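Local structure of hydroxyethylthiazole kinase (Pyrococcus horikoshii, 3HPD) at residues Ala225-Glu230 and Arg255-Val260. The protein probably phosphorylates the hydroxyl group of 4-methyl-5-beta-hydroxyethylthiazole with ATP and magnesium, a step in thiamine diphosphate biosynthesis. Sequence-based numbering, arbitrary orientation.
Sequences AEKAYE and RTYAKV
At the surface of this ribokinase-clan fold, Tyr257, the last residue of helix 251-257, reaches over to the C-terminal turns of helix 210-231 and meets Glu226, Lys227 and Glu230. Tyr257 OH donates a short hydrogen bond to Glu230 OE2 (2.6 Å), which takes it on the syn lone pair, the carboxylate turned 56° from the ring plane. Tyr257 OH also accepts a longer bond from Lys227 NZ at 3.2 Å. Lys227 NZ also forms a salt bridge with the other carboxylate oxygen, Glu230 OE1 (2.9 Å), so that hydroxyl, ammonium and carboxylate are each bonded to the other two. The bend at chi2 (-62°) lays Lys227 CD over one ring face, 3.9 Å from the Tyr257 centroid, as a CH-pi contact, and the second bend at chi3 (-66°) turns the chain onward, so that NZ reaches the hydroxyl; Trp245 adds a cation-pi partner for its ammonium group. Farther back along the ring, Glu226 OE1 lies in plane at the edge, 3.7 Å from Tyr257 CD2, while Glu226 OE2 accepts hydrogen bonds from Gly183 N and Asn182 ND2. Asn182 ND2 also donates a hydrogen bond to Tyr257 O. A phenylalanine in place of Tyr257 would probably leave Glu230 OE2 without its hydroxyl donor and Lys227 NZ without that acceptor. Donating to a carboxylate while accepting from an ammonium, the phenol is probably polarised, and the two bonds together are likely to limit how far its hydroxyl can turn.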
ATOM      1  N   ALA A 225     -12.762  -1.825 -16.385  1.00 10.49           N
ATOM      2  CA  ALA A 225     -12.558  -3.228 -16.036  1.00 10.71           C
ATOM      3  C   ALA A 225     -12.647  -4.109 -17.284  1.00 10.97           C
ATOM      4  O   ALA A 225     -11.838  -5.018 -17.477  1.00 11.68           O
ATOM      5  CB  ALA A 225     -13.596  -3.662 -15.003  1.00 10.26           C
ATOM      6  N   GLU A 226     -13.634  -3.838 -18.134  1.00 10.79           N
ATOM      7  CA  GLU A 226     -13.801  -4.604 -19.363  1.00 10.03           C
ATOM      8  C   GLU A 226     -12.594  -4.405 -20.274  1.00 10.71           C
ATOM      9  O   GLU A 226     -12.070  -5.365 -20.836  1.00 10.09           O
ATOM     10  CB  GLU A 226     -15.080  -4.167 -20.087  1.00 10.24           C
ATOM     11  CG  GLU A 226     -16.355  -4.579 -19.367  1.00 12.92           C
ATOM     12  CD  GLU A 226     -17.599  -3.955 -19.972  1.00 13.76           C
ATOM     13  OE1 GLU A 226     -17.694  -3.906 -21.215  1.00 15.10           O
ATOM     14  OE2 GLU A 226     -18.486  -3.525 -19.201  1.00 15.20           O
ATOM     15  N   LYS A 227     -12.158  -3.155 -20.414  1.00 10.83           N
ATOM     16  CA  LYS A 227     -11.012  -2.829 -21.258  1.00  9.95           C
ATOM     17  C   LYS A 227      -9.725  -3.436 -20.717  1.00 11.27           C
ATOM     18  O   LYS A 227      -8.869  -3.883 -21.479  1.00  9.57           O
ATOM     19  CB  LYS A 227     -10.852  -1.309 -21.368  1.00 10.08           C
ATOM     20  CG  LYS A 227     -12.015  -0.606 -22.063  1.00 10.91           C
ATOM     21  CD  LYS A 227     -12.171  -1.076 -23.501  1.00 12.13           C
ATOM     22  CE  LYS A 227     -10.992  -0.664 -24.369  1.00 12.00           C
ATOM     23  NZ  LYS A 227     -11.131  -1.186 -25.760  1.00 12.21           N
ATOM     24  N   ALA A 228      -9.584  -3.446 -19.396  1.00 10.86           N
ATOM     25  CA  ALA A 228      -8.387  -4.006 -18.788  1.00 12.11           C
ATOM     26  C   ALA A 228      -8.325  -5.505 -19.057  1.00 10.46           C
ATOM     27  O   ALA A 228      -7.269  -6.044 -19.387  1.00 11.96           O
ATOM     28  CB  ALA A 228      -8.381  -3.735 -17.283  1.00 11.82           C
ATOM     29  N   TYR A 229      -9.460  -6.183 -18.933  1.00 10.32           N
ATOM     30  CA  TYR A 229      -9.477  -7.619 -19.166  1.00 10.08           C
ATOM     31  C   TYR A 229      -9.111  -7.948 -20.612  1.00  9.96           C
ATOM     32  O   TYR A 229      -8.477  -8.968 -20.880  1.00 10.48           O
ATOM     33  CB  TYR A 229     -10.853  -8.207 -18.833  1.00 10.10           C
ATOM     34  CG  TYR A 229     -10.847  -9.716 -18.822  1.00 11.23           C
ATOM     35  CD1 TYR A 229     -10.266 -10.419 -17.768  1.00 11.71           C
ATOM     36  CD2 TYR A 229     -11.367 -10.442 -19.895  1.00 13.16           C
ATOM     37  CE1 TYR A 229     -10.197 -11.811 -17.781  1.00 13.75           C
ATOM     38  CE2 TYR A 229     -11.303 -11.836 -19.917  1.00 14.04           C
ATOM     39  CZ  TYR A 229     -10.717 -12.511 -18.857  1.00 13.32           C
ATOM     40  OH  TYR A 229     -10.645 -13.882 -18.873  1.00 15.41           O
ATOM     41  N   GLU A 230      -9.501  -7.086 -21.546  1.00 10.27           N
ATOM     42  CA  GLU A 230      -9.188  -7.323 -22.953  1.00 10.82           C
ATOM     43  C   GLU A 230      -7.677  -7.424 -23.138  1.00 12.60           C
ATOM     44  O   GLU A 230      -7.195  -8.169 -23.994  1.00 12.65           O
ATOM     45  CB  GLU A 230      -9.727  -6.184 -23.827  1.00 10.24           C
ATOM     46  CG  GLU A 230     -11.228  -5.972 -23.729  1.00 12.62           C
ATOM     47  CD  GLU A 230     -11.727  -4.865 -24.645  1.00 12.74           C
ATOM     48  OE1 GLU A 230     -10.906  -4.029 -25.070  1.00 14.42           O
ATOM     49  OE2 GLU A 230     -12.944  -4.824 -24.924  1.00 14.41           O
ATOM     50  N   ARG A 255     -19.278   5.865 -25.302  1.00 15.55           N
ATOM     51  CA  ARG A 255     -20.338   5.725 -26.295  1.00 17.66           C
ATOM     52  C   ARG A 255     -20.467   4.293 -26.805  1.00 17.92           C
ATOM     53  O   ARG A 255     -21.575   3.782 -26.978  1.00 17.68           O
ATOM     54  CB  ARG A 255     -20.068   6.664 -27.473  1.00 20.40           C
ATOM     55  CG  ARG A 255     -20.837   6.332 -28.740  1.00 26.33           C
ATOM     56  CD  ARG A 255     -20.668   7.448 -29.756  1.00 29.15           C
ATOM     57  NE  ARG A 255     -21.068   8.720 -29.166  1.00 31.48           N
ATOM     58  CZ  ARG A 255     -20.274   9.777 -29.041  1.00 32.66           C
ATOM     59  NH1 ARG A 255     -19.020   9.729 -29.473  1.00 33.11           N
ATOM     60  NH2 ARG A 255     -20.732  10.878 -28.462  1.00 33.64           N
ATOM     61  N   THR A 256     -19.328   3.650 -27.038  1.00 16.61           N
ATOM     62  CA  THR A 256     -19.307   2.291 -27.556  1.00 15.97           C
ATOM     63  C   THR A 256     -19.396   1.159 -26.527  1.00 16.92           C
ATOM     64  O   THR A 256     -19.833   0.059 -26.867  1.00 15.36           O
ATOM     65  CB  THR A 256     -18.049   2.062 -28.426  1.00 16.81           C
ATOM     66  OG1 THR A 256     -16.879   2.433 -27.688  1.00 18.21           O
ATOM     67  CG2 THR A 256     -18.119   2.901 -29.696  1.00 17.38           C
ATOM     68  N   TYR A 257     -19.002   1.418 -25.280  1.00 14.19           N
ATOM     69  CA  TYR A 257     -19.034   0.375 -24.250  1.00 14.76           C
ATOM     70  C   TYR A 257     -20.077   0.496 -23.142  1.00 14.33           C
ATOM     71  O   TYR A 257     -20.421  -0.501 -22.511  1.00 13.54           O
ATOM     72  CB  TYR A 257     -17.664   0.242 -23.574  1.00 13.41           C
ATOM     73  CG  TYR A 257     -16.653  -0.579 -24.337  1.00 13.29           C
ATOM     74  CD1 TYR A 257     -15.949  -0.038 -25.410  1.00 13.14           C
ATOM     75  CD2 TYR A 257     -16.390  -1.902 -23.976  1.00 13.51           C
ATOM     76  CE1 TYR A 257     -15.004  -0.789 -26.104  1.00 12.76           C
ATOM     77  CE2 TYR A 257     -15.447  -2.666 -24.667  1.00 13.64           C
ATOM     78  CZ  TYR A 257     -14.758  -2.100 -25.728  1.00 12.81           C
ATOM     79  OH  TYR A 257     -13.816  -2.842 -26.401  1.00 13.01           O
ATOM     80  N   ALA A 258     -20.573   1.701 -22.892  1.00 14.35           N
ATOM     81  CA  ALA A 258     -21.542   1.897 -21.819  1.00 14.81           C
ATOM     82  C   ALA A 258     -22.787   1.017 -21.900  1.00 16.12           C
ATOM     83  O   ALA A 258     -23.425   0.907 -22.948  1.00 15.69           O
ATOM     84  CB  ALA A 258     -21.951   3.374 -21.747  1.00 15.28           C
ATOM     85  N   LYS A 259     -23.111   0.382 -20.777  1.00 15.07           N
ATOM     86  CA  LYS A 259     -24.292  -0.467 -20.653  1.00 17.31           C
ATOM     87  C   LYS A 259     -24.998   0.023 -19.394  1.00 16.88           C
ATOM     88  O   LYS A 259     -24.710  -0.437 -18.290  1.00 17.11           O
ATOM     89  CB  LYS A 259     -23.901  -1.938 -20.483  1.00 18.66           C
ATOM     90  CG  LYS A 259     -23.081  -2.515 -21.623  1.00 23.45           C
ATOM     91  CD  LYS A 259     -22.894  -4.016 -21.440  1.00 29.86           C
ATOM     92  CE  LYS A 259     -22.011  -4.612 -22.525  1.00 30.65           C
ATOM     93  NZ  LYS A 259     -22.499  -4.270 -23.888  1.00 35.73           N
ATOM     94  N   VAL A 260     -25.914   0.971 -19.567  1.00 16.10           N
ATOM     95  CA  VAL A 260     -26.636   1.549 -18.442  1.00 16.15           C
ATOM     96  C   VAL A 260     -28.032   1.985 -18.872  1.00 17.84           C
ATOM     97  O   VAL A 260     -28.229   2.423 -20.001  1.00 16.87           O
ATOM     98  CB  VAL A 260     -25.869   2.775 -17.879  1.00 16.11           C
ATOM     99  CG1 VAL A 260     -25.568   3.759 -19.000  1.00 17.84           C
ATOM    100  CG2 VAL A 260     -26.682   3.456 -16.787  1.00 16.83           C
TER